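Local coordinates for protein endo-1,4-beta-mannanase (Eisenia fetida, PDB 5Y6T) that probably cuts internal beta-1,4-mannosidic bonds in mannan polysaccharides, as a GH5-family endo-mannanase from an earthworm, at residues D73-G84 against T122-L131; G161-E169 against F207-I215. One frame throughout, in Å; residues are numbered along the deposited sequence.

The two contacts follow one another along the chain without nesting or crossing. After strand 65-72 the chain leaves the barrel as 73-84; strand 86-88, helix 95-108 and strand 112-119 follow, and interaction 1 closes the excursion when 122-131 starts helix 126-133 against it. Helix 135-152 then leads to strand 159-163, whose end opens interaction 2, closed when helix 201-218 packs back on 161-169. The first joins the loop after one barrel strand to the loop and helix after its parallel neighbour; the second seats a helix on a strand end, its centre about 9 Å from that of the molecule. Their centres lie about 16 Å apart; Tyr128 and Leu131 touch Met165 and Phe207.

Interaction 1 (D73-G84 against T122-L131); sequences DGGYTPEFDGNG and TTPTSRYRDL
Asp73 and Pro124 bring the backbones within 4.9 Å, CA to CA, and Gly84 closes on Arg127, so 73-84 arches over the first turn of helix 126-133. Both segments follow parallel strands of the GH5 (beta/alpha)8 barrel, the loop after one packing on the loop and helix start after the next. Thr125, the N-cap, grips Asp73 O twice in the carbonyl plane, through OG1 at 2.8 Å and N at 3.3 Å; with chi1 at 65° OG1 sits between the backbone N and carbonyl carbon, near enough to N to share that oxygen. The Tyr128 ring edge (CD2) meets the same atom, while Asp73 OD1 closes an Asx turn onto Gly75 N. Arg127 CB sits 3.4 Å above the Phe80 ring centre (CH-pi), with Leu131 CD1 at the ring edge. The Arg127 chain bends at chi2 (-62°), taking the guanidinium to the type I turn 81-84, where Gly84 N lies over its face and NH2 bonds weakly to Gly82 O (3.0 Å). An alanine here keeps CB over the ring, but losing the guanidinium would probably leave Gly82 O and water 2 without this donor and open a gap beside Gly84. Water 3 donates to Gly84 O (2.7 Å) and Arg127 O (2.9 Å).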
# COMPACT_ATOMS: atom_id res chain seq x y z
N ASP A 73 10.01 -9.58 1.09
CA ASP A 73 11.40 -9.37 1.48
C ASP A 73 12.40 -9.75 0.38
O ASP A 73 13.56 -9.73 0.59
CB ASP A 73 11.71 -10.22 2.73
CG ASP A 73 11.51 -11.72 2.48
OD1 ASP A 73 11.23 -12.16 1.37
OD2 ASP A 73 11.64 -12.50 3.40
N GLY A 74 11.92 -10.01 -0.84
CA GLY A 74 12.78 -10.38 -1.98
C GLY A 74 13.34 -11.80 -1.97
O GLY A 74 14.26 -12.09 -2.69
N GLY A 75 12.79 -12.65 -1.09
CA GLY A 75 13.28 -14.00 -0.92
C GLY A 75 12.96 -14.95 -2.03
O GLY A 75 13.69 -15.91 -2.22
N TYR A 76 11.91 -14.68 -2.81
CA TYR A 76 11.52 -15.53 -3.91
C TYR A 76 11.46 -14.86 -5.27
O TYR A 76 11.86 -15.45 -6.24
CB TYR A 76 10.19 -16.12 -3.57
CG TYR A 76 9.66 -17.29 -4.39
CD1 TYR A 76 10.30 -18.55 -4.42
CD2 TYR A 76 8.46 -17.15 -5.10
CE1 TYR A 76 9.74 -19.60 -5.08
CE2 TYR A 76 7.93 -18.18 -5.82
CZ TYR A 76 8.53 -19.42 -5.78
OH TYR A 76 7.92 -20.46 -6.48
N THR A 77 10.93 -13.64 -5.31
CA THR A 77 10.95 -12.76 -6.44
C THR A 77 11.43 -11.40 -5.94
O THR A 77 11.31 -11.09 -4.74
CB THR A 77 9.55 -12.59 -7.04
OG1 THR A 77 8.65 -12.00 -6.10
CG2 THR A 77 9.01 -13.98 -7.57
N PRO A 78 11.93 -10.55 -6.84
CA PRO A 78 12.24 -10.82 -8.24
C PRO A 78 13.46 -11.73 -8.51
O PRO A 78 14.03 -12.33 -7.57
CB PRO A 78 12.48 -9.42 -8.78
CG PRO A 78 13.15 -8.75 -7.63
CD PRO A 78 12.43 -9.22 -6.41
N GLU A 79 13.79 -11.92 -9.76
CA GLU A 79 14.83 -12.82 -10.13
C GLU A 79 16.14 -12.09 -10.28
O GLU A 79 16.28 -11.24 -11.16
CB GLU A 79 14.48 -13.52 -11.45
CG GLU A 79 15.48 -14.58 -11.86
CD GLU A 79 15.47 -15.84 -10.97
OE1 GLU A 79 14.65 -15.99 -10.05
OE2 GLU A 79 16.35 -16.72 -11.20
N PHE A 80 17.08 -12.44 -9.40
CA PHE A 80 18.40 -11.82 -9.34
C PHE A 80 19.42 -12.72 -10.01
O PHE A 80 19.39 -13.93 -9.79
CB PHE A 80 18.87 -11.56 -7.90
CG PHE A 80 18.00 -10.60 -7.13
CD1 PHE A 80 18.21 -9.25 -7.24
CD2 PHE A 80 17.02 -11.06 -6.27
CE1 PHE A 80 17.45 -8.34 -6.56
CE2 PHE A 80 16.22 -10.15 -5.57
CZ PHE A 80 16.44 -8.77 -5.72
N ASP A 81 20.34 -12.12 -10.75
CA ASP A 81 21.43 -12.92 -11.29
C ASP A 81 22.53 -13.11 -10.22
O ASP A 81 22.40 -12.64 -9.06
CB ASP A 81 21.89 -12.36 -12.64
CG ASP A 81 22.81 -11.16 -12.51
OD1 ASP A 81 23.21 -10.71 -11.40
OD2 ASP A 81 23.21 -10.68 -13.59
N GLY A 82 23.64 -13.76 -10.60
CA GLY A 82 24.71 -14.03 -9.66
C GLY A 82 25.47 -12.84 -9.06
O GLY A 82 26.21 -12.98 -8.10
N ASN A 83 25.33 -11.67 -9.68
CA ASN A 83 25.89 -10.46 -9.20
C ASN A 83 24.88 -9.50 -8.55
O ASN A 83 25.25 -8.43 -8.14
CB ASN A 83 26.56 -9.73 -10.33
CG ASN A 83 27.83 -10.46 -10.80
OD1 ASN A 83 28.63 -10.86 -9.97
ND2 ASN A 83 28.01 -10.60 -12.10
N GLY A 84 23.62 -9.90 -8.47
CA GLY A 84 22.56 -9.12 -7.81
C GLY A 84 21.80 -8.21 -8.76
O GLY A 84 20.97 -7.45 -8.28
N THR A 122 9.70 -6.18 7.58
CA THR A 122 10.63 -7.25 7.95
C THR A 122 11.99 -6.92 7.39
O THR A 122 12.15 -6.09 6.51
CB THR A 122 10.20 -8.60 7.38
OG1 THR A 122 10.06 -8.52 5.94
CG2 THR A 122 8.84 -9.07 8.06
N THR A 123 13.00 -7.59 7.88
CA THR A 123 14.32 -7.29 7.48
C THR A 123 14.51 -7.79 6.02
O THR A 123 14.22 -8.96 5.70
CB THR A 123 15.31 -8.03 8.38
OG1 THR A 123 15.10 -7.62 9.74
CG2 THR A 123 16.75 -7.67 8.00
N PRO A 124 15.07 -6.94 5.17
CA PRO A 124 15.28 -7.38 3.80
C PRO A 124 16.30 -8.48 3.61
O PRO A 124 17.31 -8.51 4.35
CB PRO A 124 15.84 -6.10 3.10
CG PRO A 124 15.40 -4.99 3.93
CD PRO A 124 15.31 -5.48 5.34
N THR A 125 16.07 -9.33 2.62
CA THR A 125 17.14 -10.15 2.08
C THR A 125 18.25 -9.27 1.47
O THR A 125 18.01 -8.13 1.12
CB THR A 125 16.64 -11.13 1.04
OG1 THR A 125 16.16 -10.41 -0.09
CG2 THR A 125 15.60 -12.09 1.65
N SER A 126 19.47 -9.78 1.36
CA SER A 126 20.63 -8.97 0.98
C SER A 126 20.47 -8.44 -0.46
O SER A 126 20.91 -7.29 -0.79
CB SER A 126 21.95 -9.76 1.20
OG SER A 126 21.94 -10.87 0.26
N ARG A 127 19.81 -9.20 -1.33
CA ARG A 127 19.65 -8.72 -2.72
C ARG A 127 18.69 -7.57 -2.80
O ARG A 127 18.93 -6.61 -3.57
CB ARG A 127 19.27 -9.81 -3.65
CG ARG A 127 20.33 -10.90 -3.91
CD ARG A 127 21.57 -10.32 -4.54
NE ARG A 127 22.36 -11.42 -5.12
CZ ARG A 127 23.64 -11.33 -5.38
NH1 ARG A 127 24.29 -10.24 -5.21
NH2 ARG A 127 24.29 -12.41 -5.85
N TYR A 128 17.66 -7.61 -1.98
CA TYR A 128 16.70 -6.50 -1.92
C TYR A 128 17.35 -5.27 -1.26
O TYR A 128 17.31 -4.14 -1.78
CB TYR A 128 15.45 -7.02 -1.22
CG TYR A 128 14.47 -6.02 -0.60
CD1 TYR A 128 14.27 -4.79 -1.11
CD2 TYR A 128 13.65 -6.42 0.48
CE1 TYR A 128 13.37 -3.89 -0.54
CE2 TYR A 128 12.73 -5.59 1.04
CZ TYR A 128 12.60 -4.28 0.59
OH TYR A 128 11.69 -3.50 1.23
N ARG A 129 18.03 -5.47 -0.16
CA ARG A 129 18.72 -4.36 0.49
C ARG A 129 19.68 -3.70 -0.46
O ARG A 129 19.77 -2.46 -0.52
CB ARG A 129 19.43 -4.81 1.75
CG ARG A 129 19.86 -3.58 2.61
CD ARG A 129 20.68 -3.91 3.84
NE ARG A 129 19.93 -4.66 4.82
CZ ARG A 129 19.94 -5.97 4.93
NH1 ARG A 129 20.65 -6.72 4.08
NH2 ARG A 129 19.21 -6.53 5.90
N ASP A 130 20.37 -4.51 -1.25
CA ASP A 130 21.33 -3.94 -2.18
C ASP A 130 20.65 -3.06 -3.26
O ASP A 130 21.31 -2.11 -3.70
CB ASP A 130 22.14 -5.04 -2.85
CG ASP A 130 23.21 -5.66 -1.91
OD1 ASP A 130 23.41 -5.21 -0.74
OD2 ASP A 130 23.74 -6.73 -2.30
N LEU A 131 19.37 -3.31 -3.60
CA LEU A 131 18.64 -2.39 -4.50
C LEU A 131 18.45 -1.01 -3.90
O LEU A 131 18.34 -0.03 -4.63
CB LEU A 131 17.33 -2.93 -4.89
CG LEU A 131 17.30 -4.29 -5.61
CD1 LEU A 131 15.88 -4.65 -5.98
CD2 LEU A 131 18.26 -4.29 -6.80
O HOH W 1 9.90 -11.49 5.51
O HOH W 2 22.13 -13.85 -6.48
O HOH W 3 20.90 -6.81 -5.63

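Interaction 2 (G161-E169 against F207-I215); sequences GWEVMNEPE and FINKQTAAI
Ile208 O, packed beside Val164 CG2, is gripped from opposite faces of its carbonyl plane: Thr212 N and OG1 both donate to it, each at 2.9 Å. One turn is thus tied twice, and Gln211 does the same to Phe207 O with its N and, at 3.0 Å, with NE2, which its extended side chain also places 3.0 Å above the centre of the Phe207 ring. These bonds occupy Gln211 NE2 and Thr212 OG1 within helix 201-218, although both atoms still lie against the methyls of Val164. Val164, where the chain turns a corner between strands 159-163 and 165-166, makes the largest part of the contact. With CG1 anti to the backbone N (172°), that methyl meets Gln211 NE2 (3.5 Å) and Ile208 CG1, while CG2 rests on Thr212 OG1 and Ile215 CD1. To one side Ile215 CG2 approaches Trp162 CD1 at 3.8 Å; to the other, Met165 CE reaches Phe207 CE2 at 3.4 Å and Pro168 CG meets the tip of Ile208. Asn166-Glu167-Pro168 matches the Asn-Glu-Pro signature of GH5, whose glutamate is the acid/base in relatives, and a Tris molecule, probably from the crystallisation liquor, hydrogen-bonds to Asn166 ND2 and Glu167 OE2. Water 4 accepts from Val164 N and donates weakly to Thr212 OG1. The direct contact is therefore mainly apolar, with Gln211 NE2 and Thr212 OG1 already bonded to backbone oxygens of their own helix.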
# COMPACT_ATOMS: atom_id res chain seq x y z
N GLY A 161 -4.16 0.69 -8.00
CA GLY A 161 -2.90 1.34 -7.85
C GLY A 161 -1.76 0.45 -7.41
O GLY A 161 -1.97 -0.71 -7.06
N TRP A 162 -0.58 0.99 -7.52
CA TRP A 162 0.66 0.34 -7.07
C TRP A 162 1.14 1.03 -5.79
O TRP A 162 0.86 2.20 -5.56
CB TRP A 162 1.76 0.48 -8.11
CG TRP A 162 1.52 -0.25 -9.41
CD1 TRP A 162 0.88 0.25 -10.50
CD2 TRP A 162 1.81 -1.61 -9.70
NE1 TRP A 162 0.79 -0.66 -11.48
CE2 TRP A 162 1.40 -1.83 -11.05
CE3 TRP A 162 2.47 -2.65 -9.00
CZ2 TRP A 162 1.47 -3.10 -11.66
CZ3 TRP A 162 2.60 -3.87 -9.63
CH2 TRP A 162 2.16 -4.07 -10.97
N GLU A 163 1.97 0.32 -5.03
CA GLU A 163 2.56 0.79 -3.81
C GLU A 163 3.96 0.24 -3.72
O GLU A 163 4.18 -0.95 -3.82
CB GLU A 163 1.77 0.34 -2.55
CG GLU A 163 2.33 0.78 -1.25
CD GLU A 163 1.47 0.44 -0.06
OE1 GLU A 163 0.25 0.18 -0.23
OE2 GLU A 163 2.00 0.44 1.05
N VAL A 164 4.96 1.13 -3.64
CA VAL A 164 6.30 0.63 -3.67
C VAL A 164 6.67 -0.23 -2.49
O VAL A 164 7.36 -1.21 -2.69
CB VAL A 164 7.37 1.76 -3.95
CG1 VAL A 164 8.80 1.25 -3.78
CG2 VAL A 164 7.14 2.31 -5.36
N MET A 165 6.37 0.26 -1.30
CA MET A 165 6.83 -0.38 -0.08
C MET A 165 5.88 -0.27 1.08
O MET A 165 5.47 0.82 1.45
CB MET A 165 8.19 0.16 0.31
CG MET A 165 8.77 -0.60 1.50
SD MET A 165 10.30 0.11 2.13
CE MET A 165 11.47 -0.17 0.78
N ASN A 166 5.51 -1.41 1.66
CA ASN A 166 4.79 -1.39 2.91
C ASN A 166 5.65 -0.93 4.08
O ASN A 166 6.69 -1.53 4.29
CB ASN A 166 4.30 -2.79 3.22
CG ASN A 166 3.63 -2.85 4.57
OD1 ASN A 166 2.57 -2.25 4.75
ND2 ASN A 166 4.23 -3.60 5.51
N GLU A 167 5.20 0.07 4.83
CA GLU A 167 5.87 0.48 6.10
C GLU A 167 7.40 0.60 5.96
O GLU A 167 8.15 -0.09 6.63
CB GLU A 167 5.49 -0.50 7.20
CG GLU A 167 3.98 -0.47 7.46
CD GLU A 167 3.51 -1.28 8.65
OE1 GLU A 167 4.36 -2.03 9.26
OE2 GLU A 167 2.32 -1.14 8.99
N PRO A 168 7.90 1.56 5.19
CA PRO A 168 9.33 1.80 5.13
C PRO A 168 9.93 2.07 6.47
O PRO A 168 11.13 1.85 6.67
CB PRO A 168 9.45 3.04 4.25
CG PRO A 168 8.18 3.09 3.45
CD PRO A 168 7.14 2.52 4.35
N GLU A 169 9.13 2.58 7.40
CA GLU A 169 9.66 2.94 8.71
C GLU A 169 10.08 1.75 9.51
O GLU A 169 10.83 1.89 10.49
CB GLU A 169 8.64 3.77 9.47
CG GLU A 169 8.15 4.95 8.68
CD GLU A 169 7.02 4.65 7.70
OE1 GLU A 169 6.37 3.57 7.84
OE2 GLU A 169 6.79 5.51 6.85
N PHE A 207 14.61 5.28 -3.13
CA PHE A 207 14.12 3.97 -3.63
C PHE A 207 12.65 4.12 -4.07
O PHE A 207 12.28 3.71 -5.15
CB PHE A 207 14.34 2.91 -2.52
CG PHE A 207 13.94 1.49 -2.86
CD1 PHE A 207 14.77 0.70 -3.66
CD2 PHE A 207 12.86 0.91 -2.27
CE1 PHE A 207 14.49 -0.63 -3.85
CE2 PHE A 207 12.57 -0.44 -2.44
CZ PHE A 207 13.38 -1.19 -3.29
N ILE A 208 11.89 4.79 -3.23
CA ILE A 208 10.51 5.03 -3.49
C ILE A 208 10.31 5.98 -4.67
O ILE A 208 9.43 5.74 -5.55
CB ILE A 208 9.75 5.50 -2.21
CG1 ILE A 208 9.73 4.34 -1.18
CG2 ILE A 208 8.34 5.95 -2.53
CD1 ILE A 208 9.57 4.82 0.23
N ASN A 209 10.97 7.11 -4.63
CA ASN A 209 10.85 8.12 -5.66
C ASN A 209 11.14 7.53 -7.04
O ASN A 209 10.39 7.74 -7.99
CB ASN A 209 11.84 9.26 -5.36
CG ASN A 209 11.93 10.30 -6.51
OD1 ASN A 209 13.00 10.48 -7.08
ND2 ASN A 209 10.81 10.99 -6.81
N LYS A 210 12.25 6.80 -7.16
CA LYS A 210 12.67 6.27 -8.47
C LYS A 210 11.70 5.26 -9.02
O LYS A 210 11.39 5.27 -10.22
CB LYS A 210 14.13 5.76 -8.48
CG LYS A 210 15.14 6.85 -8.16
CD LYS A 210 16.57 6.33 -7.94
CE LYS A 210 17.61 7.43 -7.66
NZ LYS A 210 17.98 8.28 -8.81
N GLN A 211 11.27 4.34 -8.17
CA GLN A 211 10.28 3.35 -8.63
C GLN A 211 8.90 3.93 -8.91
O GLN A 211 8.27 3.56 -9.89
CB GLN A 211 10.16 2.18 -7.68
CG GLN A 211 11.41 1.33 -7.68
CD GLN A 211 11.37 0.33 -6.57
OE1 GLN A 211 10.83 -0.78 -6.73
NE2 GLN A 211 11.89 0.72 -5.41
N THR A 212 8.52 4.94 -8.14
CA THR A 212 7.24 5.60 -8.39
C THR A 212 7.28 6.28 -9.77
O THR A 212 6.33 6.17 -10.55
CB THR A 212 6.84 6.56 -7.25
OG1 THR A 212 6.62 5.83 -6.02
CG2 THR A 212 5.56 7.27 -7.55
N ALA A 213 8.38 6.97 -10.05
CA ALA A 213 8.55 7.67 -11.30
C ALA A 213 8.46 6.62 -12.44
O ALA A 213 7.77 6.82 -13.47
CB ALA A 213 9.91 8.33 -11.35
N ALA A 214 9.18 5.49 -12.25
CA ALA A 214 9.21 4.47 -13.28
C ALA A 214 7.82 3.90 -13.54
O ALA A 214 7.45 3.73 -14.71
CB ALA A 214 10.17 3.32 -12.94
N ILE A 215 7.04 3.62 -12.47
CA ILE A 215 5.64 3.17 -12.65
C ILE A 215 4.80 4.20 -13.51
O ILE A 215 4.06 3.81 -14.41
CB ILE A 215 4.98 2.91 -11.27
CG1 ILE A 215 5.63 1.67 -10.63
CG2 ILE A 215 3.50 2.85 -11.41
CD1 ILE A 215 5.35 1.68 -9.10
O HOH W 4 5.15 4.11 -3.61